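Local coordinates for protein xylulokinase (Brucella ovis, PDB 5VM1) that probably phosphorylates D-xylulose to D-xylulose 5-phosphate at the expense of ATP, as a sugar kinase of the FGGY family, at residues L330-Y341 against L469-Y480; V32-D40 against W56-L67. All coordinates share one frame; numbering follows the deposited sequence.

Contact 1 (L330-Y341 against L469-Y480); sequences LKAPGSVTFLPY and LLSAYDEAYQRY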
loop_
_atom_site.group_PDB
_atom_site.type_symbol
_atom_site.label_atom_id
_atom_site.label_comp_id
_atom_site.label_asym_id
_atom_site.label_seq_id
_atom_site.Cartn_x
_atom_site.Cartn_y
_atom_site.Cartn_z
ATOM N N LEU A 330 -9.322 5.938 -27.627
ATOM C CA LEU A 330 -10.474 5.853 -26.740
ATOM C C LEU A 330 -11.761 5.856 -27.555
ATOM O O LEU A 330 -11.893 6.594 -28.540
ATOM C CB LEU A 330 -10.488 7.010 -25.744
ATOM C CG LEU A 330 -11.363 6.806 -24.495
ATOM C CD1 LEU A 330 -10.720 5.809 -23.530
ATOM C CD2 LEU A 330 -11.650 8.104 -23.773
ATOM N N LYS A 331 -12.693 4.996 -27.160
ATOM C CA LYS A 331 -14.012 4.897 -27.771
ATOM C C LYS A 331 -15.082 5.421 -26.819
ATOM O O LYS A 331 -14.923 5.377 -25.594
ATOM C CB LYS A 331 -14.327 3.447 -28.127
ATOM C CG LYS A 331 -13.400 2.847 -29.160
ATOM C CD LYS A 331 -13.746 1.396 -29.350
ATOM C CE LYS A 331 -12.696 0.651 -30.152
ATOM N NZ LYS A 331 -12.990 -0.811 -30.026
ATOM N N ALA A 332 -16.184 5.892 -27.385
ATOM C CA ALA A 332 -17.314 6.281 -26.552
ATOM C C ALA A 332 -17.888 5.039 -25.890
ATOM O O ALA A 332 -17.910 3.974 -26.503
ATOM C CB ALA A 332 -18.402 6.958 -27.367
ATOM N N PRO A 333 -18.308 5.122 -24.634
ATOM C CA PRO A 333 -18.858 3.930 -23.982
ATOM C C PRO A 333 -20.071 3.429 -24.752
ATOM O O PRO A 333 -20.834 4.207 -25.343
ATOM C CB PRO A 333 -19.243 4.422 -22.585
ATOM C CG PRO A 333 -18.433 5.661 -22.375
ATOM C CD PRO A 333 -18.302 6.288 -23.741
ATOM N N GLY A 334 -20.230 2.107 -24.762
ATOM C CA GLY A 334 -21.404 1.476 -25.315
ATOM C C GLY A 334 -22.431 1.152 -24.244
ATOM O O GLY A 334 -22.366 1.611 -23.100
ATOM N N SER A 335 -23.389 0.312 -24.627
ATOM C CA SER A 335 -24.477 -0.016 -23.717
ATOM C C SER A 335 -24.035 -0.963 -22.619
ATOM O O SER A 335 -24.744 -1.083 -21.615
ATOM C CB SER A 335 -25.659 -0.607 -24.498
ATOM O OG SER A 335 -25.321 -1.812 -25.137
ATOM N N VAL A 336 -22.870 -1.597 -22.776
ATOM C CA VAL A 336 -22.344 -2.523 -21.777
ATOM C C VAL A 336 -21.698 -1.760 -20.622
ATOM O O VAL A 336 -20.900 -0.835 -20.825
ATOM C CB VAL A 336 -21.338 -3.497 -22.398
ATOM C CG1 VAL A 336 -20.854 -4.403 -21.309
ATOM C CG2 VAL A 336 -21.965 -4.300 -23.516
ATOM N N THR A 337 -22.055 -2.143 -19.404
ATOM C CA THR A 337 -21.502 -1.604 -18.173
ATOM C C THR A 337 -20.937 -2.757 -17.350
ATOM O O THR A 337 -21.546 -3.828 -17.269
ATOM C CB THR A 337 -22.590 -0.830 -17.374
ATOM O OG1 THR A 337 -22.962 0.383 -18.069
ATOM C CG2 THR A 337 -22.128 -0.503 -15.956
ATOM N N PHE A 338 -19.772 -2.557 -16.750
ATOM C CA PHE A 338 -19.157 -3.585 -15.910
ATOM C C PHE A 338 -19.011 -3.048 -14.486
ATOM O O PHE A 338 -18.445 -1.967 -14.277
ATOM C CB PHE A 338 -17.802 -4.016 -16.471
ATOM C CG PHE A 338 -17.090 -5.039 -15.644
ATOM C CD1 PHE A 338 -17.522 -6.345 -15.600
ATOM C CD2 PHE A 338 -15.978 -4.697 -14.919
ATOM C CE1 PHE A 338 -16.859 -7.298 -14.837
ATOM C CE2 PHE A 338 -15.310 -5.639 -14.158
ATOM C CZ PHE A 338 -15.750 -6.938 -14.122
ATOM N N LEU A 339 -19.602 -3.752 -13.525
ATOM C CA LEU A 339 -19.321 -3.485 -12.119
ATOM C C LEU A 339 -18.199 -4.406 -11.643
ATOM O O LEU A 339 -18.381 -5.629 -11.653
ATOM C CB LEU A 339 -20.557 -3.700 -11.270
ATOM C CG LEU A 339 -21.737 -2.750 -11.303
ATOM C CD1 LEU A 339 -22.517 -3.042 -10.038
ATOM C CD2 LEU A 339 -21.334 -1.306 -11.347
ATOM N N PRO A 340 -17.034 -3.879 -11.216
ATOM C CA PRO A 340 -15.884 -4.757 -10.925
ATOM C C PRO A 340 -15.876 -5.370 -9.528
ATOM O O PRO A 340 -14.804 -5.583 -8.955
ATOM C CB PRO A 340 -14.683 -3.823 -11.114
ATOM C CG PRO A 340 -15.205 -2.477 -10.784
ATOM C CD PRO A 340 -16.668 -2.450 -11.156
ATOM N N TYR A 341 -17.046 -5.638 -8.956
ATOM C CA TYR A 341 -17.157 -6.056 -7.558
ATOM C C TYR A 341 -17.034 -7.567 -7.396
ATOM O O TYR A 341 -17.809 -8.173 -6.633
ATOM C CB TYR A 341 -18.474 -5.556 -6.969
ATOM C CG TYR A 341 -18.724 -4.064 -7.138
ATOM C CD1 TYR A 341 -17.662 -3.146 -7.111
ATOM C CD2 TYR A 341 -20.026 -3.564 -7.333
ATOM C CE1 TYR A 341 -17.883 -1.774 -7.280
ATOM C CE2 TYR A 341 -20.268 -2.188 -7.476
ATOM C CZ TYR A 341 -19.188 -1.300 -7.450
ATOM O OH TYR A 341 -19.392 0.063 -7.585
ATOM N N LEU A 469 -15.143 13.078 -25.417
ATOM C CA LEU A 469 -15.820 11.976 -24.756
ATOM C C LEU A 469 -16.162 12.254 -23.284
ATOM O O LEU A 469 -16.668 11.347 -22.606
ATOM C CB LEU A 469 -14.983 10.702 -24.908
ATOM C CG LEU A 469 -14.904 10.261 -26.375
ATOM C CD1 LEU A 469 -14.061 9.014 -26.537
ATOM C CD2 LEU A 469 -16.316 10.021 -26.920
ATOM N N LEU A 470 -15.945 13.489 -22.789
ATOM C CA LEU A 470 -16.226 13.798 -21.382
ATOM C C LEU A 470 -17.700 13.637 -21.051
ATOM O O LEU A 470 -18.058 13.127 -19.977
ATOM C CB LEU A 470 -15.811 15.223 -21.041
ATOM C CG LEU A 470 -14.349 15.438 -20.700
ATOM C CD1 LEU A 470 -14.147 16.907 -20.429
ATOM C CD2 LEU A 470 -13.889 14.557 -19.526
ATOM N N SER A 471 -18.568 14.092 -21.954
ATOM C CA SER A 471 -19.998 14.005 -21.712
ATOM C C SER A 471 -20.473 12.562 -21.763
ATOM O O SER A 471 -21.219 12.116 -20.887
ATOM C CB SER A 471 -20.740 14.861 -22.739
ATOM O OG SER A 471 -22.134 14.801 -22.530
ATOM N N ALA A 472 -20.033 11.807 -22.773
ATOM C CA ALA A 472 -20.441 10.410 -22.867
ATOM C C ALA A 472 -19.955 9.613 -21.664
ATOM O O ALA A 472 -20.662 8.723 -21.178
ATOM C CB ALA A 472 -19.946 9.794 -24.176
ATOM N N TYR A 473 -18.768 9.944 -21.139
ATOM C CA TYR A 473 -18.286 9.248 -19.948
ATOM C C TYR A 473 -19.111 9.598 -18.713
ATOM O O TYR A 473 -19.297 8.731 -17.854
ATOM C CB TYR A 473 -16.800 9.545 -19.707
ATOM C CG TYR A 473 -15.866 8.454 -20.178
ATOM C CD1 TYR A 473 -15.655 8.227 -21.542
ATOM C CD2 TYR A 473 -15.236 7.605 -19.265
ATOM C CE1 TYR A 473 -14.816 7.212 -21.984
ATOM C CE2 TYR A 473 -14.395 6.567 -19.713
ATOM C CZ TYR A 473 -14.190 6.387 -21.066
ATOM O OH TYR A 473 -13.375 5.372 -21.507
ATOM N N ASP A 474 -19.599 10.846 -18.593
ATOM C CA ASP A 474 -20.525 11.189 -17.504
ATOM C C ASP A 474 -21.802 10.374 -17.595
ATOM O O ASP A 474 -22.296 9.823 -16.597
ATOM C CB ASP A 474 -20.910 12.671 -17.546
ATOM C CG ASP A 474 -19.868 13.592 -16.937
ATOM O OD1 ASP A 474 -18.931 13.122 -16.239
ATOM O OD2 ASP A 474 -20.013 14.820 -17.173
ATOM N N GLU A 475 -22.348 10.288 -18.801
ATOM C CA GLU A 475 -23.578 9.546 -19.005
ATOM C C GLU A 475 -23.364 8.087 -18.625
ATOM O O GLU A 475 -24.174 7.503 -17.894
ATOM C CB GLU A 475 -23.997 9.740 -20.462
ATOM C CG GLU A 475 -25.245 9.081 -20.955
ATOM C CD GLU A 475 -25.326 9.204 -22.460
ATOM O OE1 GLU A 475 -25.611 8.188 -23.136
ATOM O OE2 GLU A 475 -25.062 10.320 -22.966
ATOM N N ALA A 476 -22.241 7.505 -19.061
ATOM C CA ALA A 476 -21.932 6.127 -18.703
ATOM C C ALA A 476 -21.589 5.997 -17.219
ATOM O O ALA A 476 -21.932 4.990 -16.582
ATOM C CB ALA A 476 -20.794 5.600 -19.575
ATOM N N TYR A 477 -20.906 6.996 -16.650
ATOM C CA TYR A 477 -20.643 6.950 -15.218
ATOM C C TYR A 477 -21.947 6.894 -14.428
ATOM O O TYR A 477 -22.063 6.128 -13.463
ATOM C CB TYR A 477 -19.795 8.145 -14.737
ATOM C CG TYR A 477 -19.823 8.172 -13.222
ATOM C CD1 TYR A 477 -19.145 7.189 -12.483
ATOM C CD2 TYR A 477 -20.593 9.113 -12.525
ATOM C CE1 TYR A 477 -19.219 7.151 -11.101
ATOM C CE2 TYR A 477 -20.669 9.094 -11.148
ATOM C CZ TYR A 477 -19.981 8.120 -10.441
ATOM O OH TYR A 477 -20.067 8.113 -9.078
ATOM N N GLN A 478 -22.943 7.697 -14.825
ATOM C CA GLN A 478 -24.200 7.708 -14.077
ATOM C C GLN A 478 -24.912 6.357 -14.162
ATOM O O GLN A 478 -25.482 5.890 -13.166
ATOM C CB GLN A 478 -25.092 8.851 -14.565
ATOM C CG GLN A 478 -24.523 10.242 -14.229
ATOM C CD GLN A 478 -24.469 10.526 -12.729
ATOM O OE1 GLN A 478 -25.114 9.841 -11.925
ATOM N NE2 GLN A 478 -23.638 11.495 -12.339
ATOM N N ARG A 479 -24.853 5.697 -15.327
ATOM C CA ARG A 479 -25.367 4.334 -15.452
ATOM C C ARG A 479 -24.681 3.402 -14.460
ATOM O O ARG A 479 -25.340 2.699 -13.687
ATOM C CB ARG A 479 -25.138 3.838 -16.883
ATOM C CG ARG A 479 -26.375 3.424 -17.686
ATOM C CD ARG A 479 -26.267 3.955 -19.124
ATOM N NE ARG A 479 -25.040 3.485 -19.772
ATOM C CZ ARG A 479 -24.401 4.135 -20.745
ATOM N NH1 ARG A 479 -24.871 5.309 -21.190
ATOM N NH2 ARG A 479 -23.279 3.613 -21.267
ATOM N N TYR A 480 -23.352 3.453 -14.408
ATOM C CA TYR A 480 -22.595 2.616 -13.484
ATOM C C TYR A 480 -22.992 2.900 -12.041
ATOM O O TYR A 480 -23.109 1.981 -11.219
ATOM C CB TYR A 480 -21.101 2.872 -13.717
ATOM C CG TYR A 480 -20.128 2.303 -12.707
ATOM C CD1 TYR A 480 -19.884 2.955 -11.492
ATOM C CD2 TYR A 480 -19.405 1.158 -12.993
ATOM C CE1 TYR A 480 -18.985 2.455 -10.579
ATOM C CE2 TYR A 480 -18.505 0.643 -12.084
ATOM C CZ TYR A 480 -18.290 1.300 -10.878
ATOM O OH TYR A 480 -17.372 0.797 -9.981
HETATM O O HOH W 1 -17.602 1.757 -7.671
HETATM O O HOH W 2 -21.400 1.364 -8.732
#

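Contact 2 (V32-D40 against W56-L67); sequences VGAAHGELD and WIKACRTAIEAL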
loop_
_atom_site.group_PDB
_atom_site.type_symbol
_atom_site.label_atom_id
_atom_site.label_comp_id
_atom_site.label_asym_id
_atom_site.label_seq_id
_atom_site.Cartn_x
_atom_site.Cartn_y
_atom_site.Cartn_z
ATOM N N VAL A 32 22.104 2.584 -8.288
ATOM C CA VAL A 32 23.446 2.060 -8.449
ATOM C C VAL A 32 23.411 0.554 -8.631
ATOM O O VAL A 32 24.167 -0.001 -9.428
ATOM C CB VAL A 32 24.323 2.445 -7.227
ATOM C CG1 VAL A 32 25.562 1.592 -7.154
ATOM C CG2 VAL A 32 24.683 3.934 -7.217
ATOM N N GLY A 33 22.497 -0.105 -7.931
ATOM C CA GLY A 33 22.283 -1.528 -8.076
ATOM C C GLY A 33 21.092 -1.928 -7.236
ATOM O O GLY A 33 20.647 -1.181 -6.356
ATOM N N ALA A 34 20.591 -3.126 -7.516
ATOM C CA ALA A 34 19.429 -3.649 -6.818
ATOM C C ALA A 34 19.520 -5.162 -6.785
ATOM O O ALA A 34 20.081 -5.778 -7.690
ATOM C CB ALA A 34 18.125 -3.233 -7.492
ATOM N N ALA A 35 18.952 -5.763 -5.746
ATOM C CA ALA A 35 18.959 -7.215 -5.637
ATOM C C ALA A 35 17.664 -7.653 -4.973
ATOM O O ALA A 35 17.008 -6.877 -4.276
ATOM C CB ALA A 35 20.174 -7.740 -4.869
ATOM N N HIS A 36 17.310 -8.915 -5.197
ATOM C CA HIS A 36 16.055 -9.484 -4.729
ATOM C C HIS A 36 16.328 -10.766 -3.954
ATOM O O HIS A 36 17.185 -11.568 -4.338
ATOM C CB HIS A 36 15.121 -9.784 -5.914
ATOM C CG HIS A 36 13.689 -9.955 -5.526
ATOM N ND1 HIS A 36 13.091 -11.192 -5.404
ATOM C CD2 HIS A 36 12.734 -9.043 -5.226
ATOM C CE1 HIS A 36 11.828 -11.034 -5.046
ATOM N NE2 HIS A 36 11.587 -9.739 -4.929
ATOM N N GLY A 37 15.541 -10.981 -2.906
ATOM C CA GLY A 37 15.540 -12.228 -2.173
ATOM C C GLY A 37 14.120 -12.731 -2.087
ATOM O O GLY A 37 13.233 -11.983 -1.671
ATOM N N GLU A 38 13.879 -13.968 -2.517
ATOM C CA GLU A 38 12.523 -14.484 -2.637
ATOM C C GLU A 38 11.917 -14.838 -1.285
ATOM O O GLU A 38 12.618 -15.162 -0.322
ATOM C CB GLU A 38 12.488 -15.725 -3.512
ATOM C CG GLU A 38 12.734 -15.453 -4.960
ATOM C CD GLU A 38 12.401 -16.659 -5.794
ATOM O OE1 GLU A 38 11.999 -16.476 -6.958
ATOM O OE2 GLU A 38 12.524 -17.794 -5.279
ATOM N N LEU A 39 10.592 -14.736 -1.218
ATOM C CA LEU A 39 9.826 -15.089 -0.034
ATOM C C LEU A 39 8.645 -15.949 -0.445
ATOM O O LEU A 39 8.056 -15.758 -1.511
ATOM C CB LEU A 39 9.300 -13.861 0.699
ATOM C CG LEU A 39 10.261 -13.149 1.622
ATOM C CD1 LEU A 39 9.613 -11.855 2.109
ATOM C CD2 LEU A 39 10.676 -14.086 2.751
ATOM N N ASP A 40 8.276 -16.861 0.440
ATOM C CA ASP A 40 7.127 -17.724 0.253
ATOM C C ASP A 40 6.056 -17.293 1.236
ATOM O O ASP A 40 6.331 -16.569 2.196
ATOM C CB ASP A 40 7.488 -19.191 0.475
ATOM C CG ASP A 40 7.798 -19.889 -0.794
ATOM O OD1 ASP A 40 7.246 -19.452 -1.819
ATOM O OD2 ASP A 40 8.579 -20.866 -0.774
ATOM N N TRP A 56 12.330 -13.693 6.231
ATOM C CA TRP A 56 12.622 -12.295 5.912
ATOM C C TRP A 56 14.114 -12.000 6.012
ATOM O O TRP A 56 14.707 -11.405 5.105
ATOM C CB TRP A 56 11.875 -11.361 6.864
ATOM C CG TRP A 56 10.404 -11.461 6.831
ATOM C CD1 TRP A 56 9.634 -11.989 5.834
ATOM C CD2 TRP A 56 9.493 -11.025 7.862
ATOM N NE1 TRP A 56 8.298 -11.914 6.181
ATOM C CE2 TRP A 56 8.186 -11.331 7.420
ATOM C CE3 TRP A 56 9.658 -10.423 9.116
ATOM C CZ2 TRP A 56 7.055 -11.041 8.183
ATOM C CZ3 TRP A 56 8.531 -10.141 9.875
ATOM C CH2 TRP A 56 7.253 -10.449 9.409
ATOM N N ILE A 57 14.745 -12.435 7.103
ATOM C CA ILE A 57 16.163 -12.159 7.302
ATOM C C ILE A 57 17.035 -12.908 6.284
ATOM O O ILE A 57 17.994 -12.342 5.739
ATOM C CB ILE A 57 16.538 -12.449 8.764
ATOM C CG1 ILE A 57 15.718 -11.507 9.668
ATOM C CG2 ILE A 57 18.030 -12.277 8.986
ATOM C CD1 ILE A 57 16.096 -11.577 11.137
ATOM N N LYS A 58 16.739 -14.181 6.013
ATOM C CA LYS A 58 17.519 -14.894 5.004
ATOM C C LYS A 58 17.377 -14.218 3.639
ATOM O O LYS A 58 18.348 -14.118 2.876
ATOM C CB LYS A 58 17.113 -16.373 4.936
ATOM N N ALA A 59 16.167 -13.755 3.311
ATOM C CA ALA A 59 15.954 -13.082 2.032
ATOM C C ALA A 59 16.683 -11.746 1.989
ATOM O O ALA A 59 17.306 -11.392 0.980
ATOM C CB ALA A 59 14.454 -12.877 1.799
ATOM N N CYS A 60 16.641 -11.009 3.091
ATOM C CA CYS A 60 17.330 -9.731 3.169
ATOM C C CYS A 60 18.847 -9.923 3.140
ATOM O O CYS A 60 19.564 -9.153 2.491
ATOM C CB CYS A 60 16.856 -9.002 4.426
ATOM S SG CYS A 60 17.335 -7.297 4.512
ATOM N N ARG A 61 19.353 -10.944 3.843
ATOM C CA ARG A 61 20.777 -11.259 3.782
ATOM C C ARG A 61 21.197 -11.656 2.378
ATOM O O ARG A 61 22.313 -11.349 1.940
ATOM C CB ARG A 61 21.108 -12.395 4.752
ATOM C CG ARG A 61 21.345 -11.971 6.181
ATOM C CD ARG A 61 22.323 -12.902 6.854
ATOM N NE ARG A 61 23.209 -12.189 7.771
ATOM C CZ ARG A 61 23.029 -12.130 9.088
ATOM N NH1 ARG A 61 23.893 -11.455 9.854
ATOM N NH2 ARG A 61 21.981 -12.749 9.635
ATOM N N THR A 62 20.319 -12.356 1.665
ATOM C CA THR A 62 20.622 -12.764 0.301
ATOM C C THR A 62 20.790 -11.544 -0.585
ATOM O O THR A 62 21.784 -11.418 -1.309
ATOM C CB THR A 62 19.504 -13.679 -0.223
ATOM O OG1 THR A 62 19.641 -14.990 0.340
ATOM C CG2 THR A 62 19.497 -13.768 -1.753
ATOM N N ALA A 63 19.847 -10.608 -0.502
ATOM C CA ALA A 63 19.901 -9.430 -1.360
ATOM C C ALA A 63 21.014 -8.466 -0.944
ATOM O O ALA A 63 21.646 -7.845 -1.803
ATOM C CB ALA A 63 18.539 -8.730 -1.372
ATOM N N ILE A 64 21.293 -8.329 0.356
ATOM C CA ILE A 64 22.370 -7.429 0.772
ATOM C C ILE A 64 23.717 -7.930 0.280
ATOM O O ILE A 64 24.453 -7.198 -0.389
ATOM C CB ILE A 64 22.398 -7.253 2.297
ATOM C CG1 ILE A 64 21.254 -6.364 2.771
ATOM C CG2 ILE A 64 23.742 -6.675 2.731
ATOM C CD1 ILE A 64 21.197 -6.268 4.274
ATOM N N GLU A 65 24.066 -9.183 0.590
ATOM C CA GLU A 65 25.397 -9.638 0.195
ATOM C C GLU A 65 25.507 -9.705 -1.320
ATOM O O GLU A 65 26.547 -9.343 -1.883
ATOM C CB GLU A 65 25.749 -10.989 0.839
ATOM N N ALA A 66 24.420 -10.084 -2.000
ATOM C CA ALA A 66 24.426 -10.073 -3.460
ATOM C C ALA A 66 24.672 -8.671 -4.005
ATOM O O ALA A 66 25.353 -8.496 -5.026
ATOM C CB ALA A 66 23.099 -10.613 -3.986
ATOM N N LEU A 67 24.121 -7.662 -3.335
ATOM C CA LEU A 67 24.388 -6.277 -3.700
ATOM C C LEU A 67 25.811 -5.871 -3.323
ATOM O O LEU A 67 26.511 -5.233 -4.117
ATOM C CB LEU A 67 23.359 -5.366 -3.028
ATOM C CG LEU A 67 23.130 -4.011 -3.680
ATOM C CD1 LEU A 67 22.400 -4.239 -4.957
ATOM C CD2 LEU A 67 22.359 -3.091 -2.760
#

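Contact 1 (L330-Y341 against L469-Y480)
Pro333 CG sits over one face of the Tyr473 ring, 4.2 Å from its centroid, where a loop and the short strand 337-339 lie along the C-terminal helix 470-488. The loop and strand fall in the C-terminal family region of the FGGY kinase, whose two regions both belong to the actin-like ATPase clan. A second CH-pi contact lies farther along the helix. Leu339 CD2 is over a face of Tyr480, 3.8 Å from the ring centroid and displaced toward the rim. The Tyr480 ring reaches the strand because CG is anti to the backbone N (chi1 169°). The carbonyl oxygen Phe338 O meets this ring at its edge, in plane, 3.4 Å from Tyr480 CE2.

Plain apolar packing fills the loop end. Pro333 CB rests on Ala476 CB at 3.6 Å, and Pro333 CD faces Ala472 CB. Leu469 spreads its two methyls along the loop: CD1 meets Leu330 CD2, and CD2 meets Ala332 CB. Leu330 CD2 also meets Tyr473 CE1, and both side chains pack on helix 409-419. Helix 367-390 adds a further wall, with Phe380 meeting the Tyr480 ring.

Polar contacts are few. Arg479 bends at chi2 and chi3, bringing its guanidinium over Ala476 CA. Within the helix, its NH1 forms a salt bridge with Glu475 OE1, 3.6 Å away, although the glutamate is poorly ordered. Two waters join the tyrosines. One is hydrogen-bonded to both Tyr341 OH and Tyr480 OH. The other is bound to Tyr341 OH and donates to the backbone oxygen Tyr480 O at 3.1 Å.

Contact 2 (V32-D40 against W56-L67)
Ala35 CB is the main bump on strand 31-38. It lies against the later turns of the helix, 3.4 Å from the backbone oxygen Ala63 O. Ala63 CB and Ala66 CB also border it. Gly37 is a hollow on the same strand. It has no side chain, and the helix backbone fills the place beside its CA, with Gly37 CA 3.7 Å from Ala59 O. Small residues on both sides let the two backbones come close, with CA atoms of Gly37 and Ala59 4.3 Å apart. The strand and helix run nearly antiparallel, at 154°, and their axes approach to 6.4 Å.

This is helix 53-70 packed along the edge strand of the N-terminal six-stranded sheet, part of the actin-like ATPase fold. The helix also covers strands 9-15 and 19-26.

Larger side chains fill the two ends. A chi1 of -157° swings Leu67 CG away from its own N, and CD1 lies against the strand backbone at Ala34 N and Gly33 C. There Gly33 presents only backbone to the leucine. At the other end, both methyls of Leu39 meet Trp56 CD1: Leu39 CD1 is 3.7 Å from it, and CD2 lies at the ring edge, in plane. Gln51 accepts the hydrogen bond of Trp56 NE1. Between these ends, Ala59 CB fits against Glu38 O at 3.6 Å. Thr62 CG2 borders Gly37, while Thr62 OG1 bonds back to Lys58 O within the helix at 3.0 Å.

Contact 1 and contact 2 lie on opposite sides of the chain's centre, about 45 Å apart between centres, and share no helix or strand. Both are partly buried and both set a helix on a strand. Contact 2 belongs to the large N-terminal sheet and joins parts close in sequence. Contact 1 is farther from the chain's centre and brings the C-terminal helix back to a loop and a short two-stranded sheet. Their chemistry differs accordingly. Contact 2 works with alanine, glycine and leucine at close backbone spacing. Contact 1 keeps its backbones wider apart and fills the gap with tyrosine rings, proline and bound water.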